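Local coordinates for orphan protein TM0875 (Thermotoga maritima, PDB 1O22) that is of unknown function but adopts a new fold in which helices pack with a mixed beta sheet, at residues L19-Y24 and I59-S64; Y23-K28 and G157-S162; D109-M114 and F144-F149. All blocks are in the same frame, centred on the assembly; numbering follows the deposited sequence.

Interaction 1 of 3, residues L19-Y24 and I59-S64; sequences LEILYY and IFLKIS
Ile-21 lays its branched CB against CG1 of Ile-59, 3.8 Å away, and sends CD1 past its direct neighbour to Leu-61, where it meets CD2 at 4.0 Å. CG1 of Ile-21 stands anti to its own carbonyl carbon (chi1 -57°), and with chi2 extended the methyl reaches diagonally over the adjoining strand. Ile-59 holds its CG1 between the backbone N and the carbonyl carbon (chi1 63°), which sets this carbon also against the carbonyl O of Ile-21. Leu-19 makes a second diagonal step: its CD1 meets CD1 of Ile-63 at 4.2 Å. The ring of Tyr-23 presents its edge to CG2 of Ile-59, and its hydroxyl bonds to the carbonyl O of Ser-53. Beneath the side chains, 19-24 and 59-64 run as antiparallel neighbours within the mixed sheet of this fold. Leu-19 with Leu-61 and Ile-21 with Ile-59 are hydrogen-bonded pairs, each joined by two backbone bonds; that from Ile-21 N to Ile-59 O is 2.8 Å long and almost straight. Helix 137-152 packs over the face that carries Leu-19, Ile-21, Ile-59 and Leu-61, with Val-141 against Leu-19 and Phe-144 and Met-145 against Ile-59. Glu-20 and Phe-60 form the intervening non-hydrogen-bonded pair, and their side chains emerge on the other face, running alongside each other in the same direction. CB and CG of Glu-20 run beside CD1 and CE1 of the phenyl ring, while OE2 comes within 3.8 Å of Phe-60 CE1, the carboxylate turned 54° from the ring plane. The Phe-60 ring also stacks with Trp-122 of strand 122-128. Between the strands, Phe-60 CA makes a CA-H...O contact of 3.2 Å with Leu-19 O.

Interaction 2 of 3, residues Y23-K28 and G157-S162; sequences YYKKGK and GEYTFS
Strand 23-25 runs antiparallel to strand 159-162 at 157°, with Tyr-24 and Thr-160 as the hydrogen-bonded pair: Tyr-24 N reaches Thr-160 O at 2.9 Å, and Thr-160 N returns a bond to Tyr-24 O. Tyr-23 and Phe-161, flanking them as a non-hydrogen-bonded pair, touch through their CB atoms. The Tyr-23 and Tyr-159 side chains lie alongside one another with a common heading, CD1 to CD1 at 3.9 Å, their planes inclined at 68°. Beyond this point the Tyr-159 ring carries CD1 and CE1 along the backbone from Tyr-24 O to Lys-25 N. On the other face, Tyr-24 turns its ring edge toward the hydroxyls of Thr-160 and Ser-162. Strand 159-165 is the outermost strand on this side of the sheet within the chain, and the pairing runs on through Lys-25 and Tyr-159, whose side chains diverge, as 23-25 enters a type II beta turn from Lys-25 to Lys-28. Next comes Lys-26: its N bonds to Glu-158 O, and its extended chain passes that same carbonyl with CB and CG before NZ reaches Gly-157 O at 2.6 Å, the donor tilted 30° from the carbonyl plane. CG2 of Thr-160 packs on Lys-26 CG. Lys-25 runs beside Glu-158, but NZ and OE1 remain 4.1 Å apart, beyond a salt bridge; one water joins them and a second links Lys-25 NZ to Tyr-159 OH. That hydroxyl also bonds to Glu-54 O, while Phe-149 of helix 137-152 stacks on the Tyr-159 ring.

Interaction 3 of 3, residues D109-M114 and F144-F149; sequences DSYGDM and FMKYFF
The side chains of Tyr-111 and Tyr-147 run antiparallel past one another, with the edge of Tyr-147 offset toward the face of Tyr-111 and the ring planes at 60°. CB of Tyr-147 is seated over that face, 3.8 Å from the ring centroid in a CH-pi contact, while CD1 approaches Tyr-111 CB and CD1. Tyr-147 places its CG anti to the backbone N (chi1 163°). Farther along, Tyr-111 OH arrives at Lys-146 CB, 3.6 Å away, the two side chains crossing at about a right angle; this hydroxyl also has a weak hydrogen bond to Glu-150. Tyr-147 ends at Asp-109: its OH donates to the anti lone pair of Asp-109 OD2, at 2.5 Å, with OD2 in the plane of the ring and the carboxylate turned 60° from it. At the other end of the contact, the selenium of Met-114, a selenomethionine, packs on Phe-144 CA and CB, at the end of the type II' beta turn (Tyr-111 to Met-114) that joins strands 100-111 and 114-119 as a beta hairpin. Helix 137-152 thus meets the hairpin end through Tyr-147, which also touches Ile-116 of strand 114-119, while Phe-144 reaches across to Ile-125 of strand 122-128 and Leu-61 of strand 56-66.

From the N terminus, strand 19-25 enters both interaction 1 and interaction 2, sharing Tyr-23 and Tyr-24. Interaction 1 closes a loop that holds helix 31-44, by pairing the strand with 56-66. Interaction 3 then opens and closes farther on, bringing the hairpin at 109-114 against helix 137-152. Interaction 2 spans from 23-28 nearly to the C terminus; 59-64 lies between its two segments, so the spans of interactions 1 and 2 overlap from a shared start, and interaction 3 falls wholly within the longer one. Strand 19-25 thus lies between strands 56-66 and 159-165, and the helix of interaction 3 covers one face of all three: Phe-148 meets Tyr-23, and Met-145 touches Phe-161.

Interaction 1 of 3, residues L19-Y24 and I59-S64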
loop_
_atom_site.group_PDB
_atom_site.type_symbol
_atom_site.label_atom_id
_atom_site.label_comp_id
_atom_site.label_asym_id
_atom_site.label_seq_id
_atom_site.Cartn_x
_atom_site.Cartn_y
_atom_site.Cartn_z
ATOM N N LEU A 19 -8.770 -1.677 10.886
ATOM C CA LEU A 19 -9.448 -2.966 10.955
ATOM C C LEU A 19 -8.937 -3.908 9.905
ATOM O O LEU A 19 -8.768 -3.526 8.768
ATOM C CB LEU A 19 -10.944 -2.791 10.744
ATOM C CG LEU A 19 -11.630 -1.830 11.703
ATOM C CD1 LEU A 19 -13.063 -1.616 11.265
ATOM C CD2 LEU A 19 -11.576 -2.351 13.172
ATOM N N GLU A 20 -8.740 -5.163 10.308
ATOM C CA GLU A 20 -8.424 -6.250 9.412
ATOM C C GLU A 20 -9.707 -7.044 9.181
ATOM O O GLU A 20 -10.288 -7.569 10.140
ATOM C CB GLU A 20 -7.348 -7.152 10.024
ATOM C CG GLU A 20 -7.085 -8.424 9.231
ATOM C CD GLU A 20 -6.037 -9.326 9.895
ATOM O OE1 GLU A 20 -6.433 -10.172 10.714
ATOM O OE2 GLU A 20 -4.825 -9.187 9.609
ATOM N N ILE A 21 -10.117 -7.147 7.916
ATOM C CA ILE A 21 -11.326 -7.863 7.529
ATOM C C ILE A 21 -10.957 -9.092 6.677
ATOM O O ILE A 21 -10.278 -8.980 5.643
ATOM C CB ILE A 21 -12.314 -6.953 6.771
ATOM C CG1 ILE A 21 -12.667 -5.751 7.621
ATOM C CG2 ILE A 21 -13.543 -7.739 6.346
ATOM C CD1 ILE A 21 -13.461 -4.752 6.953
ATOM N N LEU A 22 -11.404 -10.261 7.130
ATOM C CA LEU A 22 -11.177 -11.513 6.400
ATOM C C LEU A 22 -12.523 -11.929 5.858
ATOM O O LEU A 22 -13.476 -12.010 6.620
ATOM C CB LEU A 22 -10.632 -12.590 7.348
ATOM C CG LEU A 22 -9.398 -12.218 8.162
ATOM C CD1 LEU A 22 -9.099 -13.316 9.214
ATOM C CD2 LEU A 22 -8.204 -12.025 7.260
ATOM N N TYR A 23 -12.627 -12.158 4.556
ATOM C CA TYR A 23 -13.898 -12.546 3.966
ATOM C C TYR A 23 -13.769 -13.948 3.395
ATOM O O TYR A 23 -12.671 -14.382 3.062
ATOM C CB TYR A 23 -14.385 -11.537 2.897
ATOM C CG TYR A 23 -13.537 -11.466 1.646
ATOM C CD1 TYR A 23 -13.757 -12.326 0.579
ATOM C CD2 TYR A 23 -12.519 -10.521 1.538
ATOM C CE1 TYR A 23 -12.978 -12.283 -0.517
ATOM C CE2 TYR A 23 -11.741 -10.468 0.433
ATOM C CZ TYR A 23 -11.981 -11.321 -0.605
ATOM O OH TYR A 23 -11.154 -11.251 -1.714
ATOM N N TYR A 24 -14.905 -14.652 3.307
ATOM C CA TYR A 24 -14.931 -16.052 2.891
ATOM C C TYR A 24 -16.177 -16.326 2.098
ATOM O O TYR A 24 -17.277 -15.980 2.550
ATOM C CB TYR A 24 -14.970 -17.001 4.125
ATOM C CG TYR A 24 -13.915 -16.740 5.170
ATOM C CD1 TYR A 24 -12.650 -17.295 5.058
ATOM C CD2 TYR A 24 -14.178 -15.926 6.261
ATOM C CE1 TYR A 24 -11.665 -17.061 6.014
ATOM C CE2 TYR A 24 -13.202 -15.693 7.237
ATOM C CZ TYR A 24 -11.944 -16.264 7.099
ATOM O OH TYR A 24 -10.953 -16.051 8.037
ATOM N N ILE A 59 -8.548 -7.791 3.750
ATOM C CA ILE A 59 -8.465 -6.378 3.472
ATOM C C ILE A 59 -8.334 -5.561 4.765
ATOM O O ILE A 59 -8.627 -6.039 5.854
ATOM C CB ILE A 59 -9.665 -5.920 2.593
ATOM C CG1 ILE A 59 -10.980 -6.111 3.282
ATOM C CG2 ILE A 59 -9.693 -6.697 1.285
ATOM C CD1 ILE A 59 -12.119 -5.545 2.523
ATOM N N PHE A 60 -7.817 -4.344 4.626
ATOM C CA PHE A 60 -7.593 -3.442 5.746
ATOM C C PHE A 60 -8.449 -2.178 5.515
ATOM O O PHE A 60 -8.530 -1.677 4.403
ATOM C CB PHE A 60 -6.118 -3.110 5.873
ATOM C CG PHE A 60 -5.250 -4.336 6.072
ATOM C CD1 PHE A 60 -5.123 -4.914 7.332
ATOM C CD2 PHE A 60 -4.644 -4.941 4.997
ATOM C CE1 PHE A 60 -4.362 -6.038 7.511
ATOM C CE2 PHE A 60 -3.850 -6.073 5.170
ATOM C CZ PHE A 60 -3.723 -6.620 6.423
ATOM N N LEU A 61 -9.130 -1.733 6.555
ATOM C CA LEU A 61 -10.027 -0.594 6.473
ATOM C C LEU A 61 -9.720 0.434 7.580
ATOM O O LEU A 61 -9.552 0.083 8.759
ATOM C CB LEU A 61 -11.452 -1.091 6.588
ATOM C CG LEU A 61 -12.612 -0.099 6.675
ATOM C CD1 LEU A 61 -12.747 0.608 5.325
ATOM C CD2 LEU A 61 -13.910 -0.824 7.021
ATOM N N LYS A 62 -9.610 1.689 7.195
ATOM C CA LYS A 62 -9.566 2.759 8.180
ATOM C C LYS A 62 -10.782 3.660 7.972
ATOM O O LYS A 62 -11.100 4.068 6.848
ATOM C CB LYS A 62 -8.252 3.510 8.064
ATOM C CG LYS A 62 -8.154 4.845 8.832
ATOM C CD LYS A 62 -7.825 4.725 10.320
ATOM C CE LYS A 62 -7.815 6.116 11.000
ATOM N N ILE A 63 -11.459 3.973 9.064
ATOM C CA ILE A 63 -12.623 4.843 9.034
ATOM C C ILE A 63 -12.277 6.191 9.646
ATOM O O ILE A 63 -11.809 6.255 10.757
ATOM C CB ILE A 63 -13.753 4.191 9.824
ATOM C CG1 ILE A 63 -13.980 2.738 9.330
ATOM C CG2 ILE A 63 -15.021 5.024 9.716
ATOM C CD1 ILE A 63 -14.933 1.942 10.218
ATOM N N SER A 64 -12.510 7.267 8.902
ATOM C CA SER A 64 -12.375 8.620 9.406
ATOM C C SER A 64 -13.715 9.315 9.374
ATOM O O SER A 64 -14.412 9.296 8.359
ATOM C CB SER A 64 -11.387 9.377 8.534
ATOM O OG SER A 64 -10.098 8.808 8.626
#

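Interaction 2 of 3, residues Y23-K28 and G157-S162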
loop_
_atom_site.group_PDB
_atom_site.type_symbol
_atom_site.label_atom_id
_atom_site.label_comp_id
_atom_site.label_asym_id
_atom_site.label_seq_id
_atom_site.Cartn_x
_atom_site.Cartn_y
_atom_site.Cartn_z
ATOM N N TYR A 23 -12.627 -12.158 4.556
ATOM C CA TYR A 23 -13.898 -12.546 3.966
ATOM C C TYR A 23 -13.769 -13.948 3.395
ATOM O O TYR A 23 -12.671 -14.382 3.062
ATOM C CB TYR A 23 -14.385 -11.537 2.897
ATOM C CG TYR A 23 -13.537 -11.466 1.646
ATOM C CD1 TYR A 23 -13.757 -12.326 0.579
ATOM C CD2 TYR A 23 -12.519 -10.521 1.538
ATOM C CE1 TYR A 23 -12.978 -12.283 -0.517
ATOM C CE2 TYR A 23 -11.741 -10.468 0.433
ATOM C CZ TYR A 23 -11.981 -11.321 -0.605
ATOM O OH TYR A 23 -11.154 -11.251 -1.714
ATOM N N TYR A 24 -14.905 -14.652 3.307
ATOM C CA TYR A 24 -14.931 -16.052 2.891
ATOM C C TYR A 24 -16.177 -16.326 2.098
ATOM O O TYR A 24 -17.277 -15.980 2.550
ATOM C CB TYR A 24 -14.970 -17.001 4.125
ATOM C CG TYR A 24 -13.915 -16.740 5.170
ATOM C CD1 TYR A 24 -12.650 -17.295 5.058
ATOM C CD2 TYR A 24 -14.178 -15.926 6.261
ATOM C CE1 TYR A 24 -11.665 -17.061 6.014
ATOM C CE2 TYR A 24 -13.202 -15.693 7.237
ATOM C CZ TYR A 24 -11.944 -16.264 7.099
ATOM O OH TYR A 24 -10.953 -16.051 8.037
ATOM N N LYS A 25 -16.037 -17.003 0.971
ATOM C CA LYS A 25 -17.222 -17.501 0.280
ATOM C C LYS A 25 -17.968 -18.566 1.132
ATOM O O LYS A 25 -17.381 -19.566 1.586
ATOM C CB LYS A 25 -16.900 -18.031 -1.115
ATOM C CG LYS A 25 -18.180 -18.197 -2.011
ATOM C CD LYS A 25 -17.855 -18.155 -3.448
ATOM C CE LYS A 25 -19.029 -17.837 -4.287
ATOM N NZ LYS A 25 -18.655 -18.058 -5.715
ATOM N N LYS A 26 -19.244 -18.306 1.380
ATOM C CA LYS A 26 -20.108 -19.246 2.101
ATOM C C LYS A 26 -20.021 -20.647 1.520
ATOM O O LYS A 26 -19.936 -20.830 0.290
ATOM C CB LYS A 26 -21.556 -18.816 2.059
ATOM C CG LYS A 26 -21.925 -17.693 2.948
ATOM C CD LYS A 26 -23.364 -17.269 2.681
ATOM C CE LYS A 26 -23.913 -16.287 3.722
ATOM N NZ LYS A 26 -25.302 -15.769 3.361
ATOM N N GLY A 27 -20.032 -21.618 2.426
ATOM C CA GLY A 27 -19.987 -23.014 2.076
ATOM C C GLY A 27 -18.610 -23.607 1.879
ATOM O O GLY A 27 -18.449 -24.816 2.026
ATOM N N LYS A 28 -17.613 -22.775 1.573
ATOM C CA LYS A 28 -16.255 -23.270 1.373
ATOM C C LYS A 28 -15.592 -23.602 2.711
ATOM O O LYS A 28 -15.672 -22.832 3.678
ATOM C CB LYS A 28 -15.418 -22.281 0.574
ATOM C CG LYS A 28 -14.129 -22.928 0.070
ATOM C CD LYS A 28 -13.495 -22.204 -1.074
ATOM C CE LYS A 28 -12.124 -22.788 -1.395
ATOM N NZ LYS A 28 -12.207 -24.174 -1.903
ATOM N N GLY A 157 -24.412 -11.609 -0.527
ATOM C CA GLY A 157 -25.143 -12.639 0.188
ATOM C C GLY A 157 -24.467 -14.007 0.169
ATOM O O GLY A 157 -24.898 -14.913 0.890
ATOM N N GLU A 158 -23.417 -14.153 -0.649
ATOM C CA GLU A 158 -22.646 -15.381 -0.750
ATOM C C GLU A 158 -21.374 -15.395 0.084
ATOM O O GLU A 158 -20.578 -16.305 -0.047
ATOM C CB GLU A 158 -22.327 -15.657 -2.243
ATOM C CG GLU A 158 -23.587 -15.994 -3.028
ATOM C CD GLU A 158 -23.364 -16.260 -4.513
ATOM O OE1 GLU A 158 -22.232 -16.167 -5.009
ATOM O OE2 GLU A 158 -24.365 -16.567 -5.199
ATOM N N TYR A 159 -21.192 -14.397 0.931
ATOM C CA TYR A 159 -20.012 -14.239 1.785
ATOM C C TYR A 159 -20.334 -14.040 3.255
ATOM O O TYR A 159 -21.375 -13.494 3.613
ATOM C CB TYR A 159 -19.160 -13.021 1.328
ATOM C CG TYR A 159 -18.557 -13.245 -0.026
ATOM C CD1 TYR A 159 -17.306 -13.770 -0.155
ATOM C CD2 TYR A 159 -19.289 -13.003 -1.173
ATOM C CE1 TYR A 159 -16.788 -14.035 -1.371
ATOM C CE2 TYR A 159 -18.785 -13.257 -2.408
ATOM C CZ TYR A 159 -17.514 -13.771 -2.509
ATOM O OH TYR A 159 -17.003 -14.037 -3.750
ATOM N N THR A 160 -19.417 -14.501 4.092
ATOM C CA THR A 160 -19.311 -14.052 5.463
ATOM C C THR A 160 -17.989 -13.303 5.610
ATOM O O THR A 160 -17.084 -13.407 4.760
ATOM C CB THR A 160 -19.361 -15.215 6.456
ATOM O OG1 THR A 160 -18.213 -16.064 6.312
ATOM C CG2 THR A 160 -20.556 -16.117 6.195
ATOM N N PHE A 161 -17.869 -12.529 6.669
ATOM C CA PHE A 161 -16.595 -11.852 6.961
ATOM C C PHE A 161 -16.401 -11.678 8.466
ATOM O O PHE A 161 -17.371 -11.654 9.209
ATOM C CB PHE A 161 -16.476 -10.525 6.188
ATOM C CG PHE A 161 -17.568 -9.532 6.486
ATOM C CD1 PHE A 161 -17.457 -8.676 7.566
ATOM C CD2 PHE A 161 -18.708 -9.467 5.690
ATOM C CE1 PHE A 161 -18.484 -7.786 7.888
ATOM C CE2 PHE A 161 -19.711 -8.571 5.987
ATOM C CZ PHE A 161 -19.603 -7.725 7.094
ATOM N N SER A 162 -15.154 -11.624 8.918
ATOM C CA SER A 162 -14.852 -11.250 10.308
ATOM C C SER A 162 -13.943 -10.027 10.370
ATOM O O SER A 162 -13.110 -9.788 9.476
ATOM C CB SER A 162 -14.182 -12.394 11.072
ATOM O OG SER A 162 -13.020 -12.822 10.386
HETATM O O HOH W 1 -18.512 -14.914 -6.034
HETATM O O HOH W 2 -21.272 -18.574 -6.896
#

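Interaction 3 of 3, residues D109-M114 and F144-F149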
loop_
_atom_site.group_PDB
_atom_site.type_symbol
_atom_site.label_atom_id
_atom_site.label_comp_id
_atom_site.label_asym_id
_atom_site.label_seq_id
_atom_site.Cartn_x
_atom_site.Cartn_y
_atom_site.Cartn_z
ATOM N N ASP A 109 -14.012 7.099 -4.724
ATOM C CA ASP A 109 -15.357 6.633 -5.055
ATOM C C ASP A 109 -16.406 7.116 -4.029
ATOM O O ASP A 109 -16.073 7.413 -2.895
ATOM C CB ASP A 109 -15.412 5.110 -5.056
ATOM C CG ASP A 109 -14.650 4.474 -6.197
ATOM O OD1 ASP A 109 -14.377 5.137 -7.227
ATOM O OD2 ASP A 109 -14.318 3.267 -6.143
ATOM N N SER A 110 -17.665 7.156 -4.453
ATOM C CA SER A 110 -18.810 7.541 -3.638
ATOM C C SER A 110 -19.697 6.333 -3.407
ATOM O O SER A 110 -19.985 5.626 -4.350
ATOM C CB SER A 110 -19.652 8.572 -4.363
ATOM O OG SER A 110 -18.934 9.764 -4.544
ATOM N N TYR A 111 -20.092 6.066 -2.165
ATOM C CA TYR A 111 -21.104 5.021 -1.895
ATOM C C TYR A 111 -22.017 5.561 -0.808
ATOM O O TYR A 111 -21.614 5.646 0.334
ATOM C CB TYR A 111 -20.455 3.690 -1.484
ATOM C CG TYR A 111 -21.406 2.511 -1.485
ATOM C CD1 TYR A 111 -21.852 1.965 -2.683
ATOM C CD2 TYR A 111 -21.898 1.978 -0.305
ATOM C CE1 TYR A 111 -22.750 0.911 -2.698
ATOM C CE2 TYR A 111 -22.788 0.907 -0.310
ATOM C CZ TYR A 111 -23.211 0.376 -1.510
ATOM O OH TYR A 111 -24.108 -0.691 -1.542
ATOM N N GLY A 112 -23.214 5.993 -1.189
ATOM C CA GLY A 112 -24.049 6.833 -0.323
ATOM C C GLY A 112 -23.354 8.145 0.066
ATOM O O GLY A 112 -22.836 8.854 -0.790
ATOM N N ASP A 113 -23.310 8.429 1.361
ATOM C CA ASP A 113 -22.531 9.558 1.930
ATOM C C ASP A 113 -21.047 9.293 2.143
ATOM O O ASP A 113 -20.275 10.214 2.504
ATOM C CB ASP A 113 -23.105 9.952 3.286
ATOM C CG ASP A 113 -24.519 10.418 3.198
ATOM O OD1 ASP A 113 -25.020 10.583 2.055
ATOM O OD2 ASP A 113 -25.213 10.627 4.216
HETATM N N MSE A 114 -20.631 8.051 1.925
HETATM C CA MSE A 114 -19.243 7.675 2.152
HETATM C C MSE A 114 -18.388 7.959 0.911
HETATM O O MSE A 114 -18.847 7.808 -0.236
HETATM C CB MSE A 114 -19.213 6.223 2.656
HETATM C CG MSE A 114 -18.075 5.351 2.408
HETATM SE SE MSE A 114 -18.603 3.452 3.057
HETATM C CE MSE A 114 -19.557 3.759 4.646
ATOM N N PHE A 144 -19.731 -0.736 4.000
ATOM C CA PHE A 144 -18.495 -0.815 3.254
ATOM C C PHE A 144 -18.382 -2.150 2.494
ATOM O O PHE A 144 -17.937 -2.159 1.347
ATOM C CB PHE A 144 -17.257 -0.615 4.116
ATOM C CG PHE A 144 -16.018 -0.961 3.407
ATOM C CD1 PHE A 144 -15.519 -0.129 2.418
ATOM C CD2 PHE A 144 -15.363 -2.159 3.675
ATOM C CE1 PHE A 144 -14.377 -0.470 1.707
ATOM C CE2 PHE A 144 -14.237 -2.519 2.948
ATOM C CZ PHE A 144 -13.724 -1.669 1.993
HETATM N N MSE A 145 -18.790 -3.250 3.140
HETATM C CA MSE A 145 -18.668 -4.585 2.564
HETATM C C MSE A 145 -19.617 -4.814 1.386
HETATM O O MSE A 145 -19.240 -5.493 0.411
HETATM C CB MSE A 145 -18.769 -5.677 3.623
HETATM C CG MSE A 145 -17.563 -5.722 4.560
HETATM SE SE MSE A 145 -15.783 -5.808 3.667
HETATM C CE MSE A 145 -15.881 -7.819 3.077
ATOM N N LYS A 146 -20.770 -4.148 1.408
ATOM C CA LYS A 146 -21.645 -4.140 0.236
ATOM C C LYS A 146 -20.966 -3.439 -0.928
ATOM O O LYS A 146 -20.985 -3.945 -2.028
ATOM C CB LYS A 146 -22.951 -3.418 0.505
ATOM C CG LYS A 146 -24.027 -4.229 1.127
ATOM C CD LYS A 146 -25.262 -3.353 1.382
ATOM C CE LYS A 146 -25.375 -2.832 2.831
ATOM N NZ LYS A 146 -26.377 -3.598 3.669
ATOM N N TYR A 147 -20.406 -2.252 -0.675
ATOM C CA TYR A 147 -19.594 -1.552 -1.651
ATOM C C TYR A 147 -18.463 -2.427 -2.195
ATOM O O TYR A 147 -18.258 -2.496 -3.423
ATOM C CB TYR A 147 -18.981 -0.250 -1.075
ATOM C CG TYR A 147 -17.843 0.266 -1.912
ATOM C CD1 TYR A 147 -18.086 1.029 -3.073
ATOM C CD2 TYR A 147 -16.528 -0.024 -1.588
ATOM C CE1 TYR A 147 -17.046 1.487 -3.863
ATOM C CE2 TYR A 147 -15.487 0.411 -2.379
ATOM C CZ TYR A 147 -15.742 1.189 -3.499
ATOM O OH TYR A 147 -14.667 1.630 -4.266
ATOM N N PHE A 148 -17.734 -3.068 -1.291
ATOM C CA PHE A 148 -16.578 -3.879 -1.644
ATOM C C PHE A 148 -16.952 -5.058 -2.574
ATOM O O PHE A 148 -16.400 -5.221 -3.648
ATOM C CB PHE A 148 -15.847 -4.372 -0.374
ATOM C CG PHE A 148 -14.726 -5.361 -0.667
ATOM C CD1 PHE A 148 -13.487 -4.933 -1.065
ATOM C CD2 PHE A 148 -14.968 -6.735 -0.594
ATOM C CE1 PHE A 148 -12.493 -5.838 -1.383
ATOM C CE2 PHE A 148 -13.974 -7.653 -0.878
ATOM C CZ PHE A 148 -12.741 -7.213 -1.296
ATOM N N PHE A 149 -17.920 -5.856 -2.169
ATOM C CA PHE A 149 -18.361 -6.982 -2.993
ATOM C C PHE A 149 -18.900 -6.500 -4.333
ATOM O O PHE A 149 -18.542 -7.037 -5.358
ATOM C CB PHE A 149 -19.392 -7.859 -2.246
ATOM C CG PHE A 149 -18.811 -8.597 -1.080
ATOM C CD1 PHE A 149 -17.636 -9.303 -1.212
ATOM C CD2 PHE A 149 -19.403 -8.534 0.175
ATOM C CE1 PHE A 149 -17.090 -9.964 -0.141
ATOM C CE2 PHE A 149 -18.842 -9.196 1.238
ATOM C CZ PHE A 149 -17.696 -9.902 1.078
#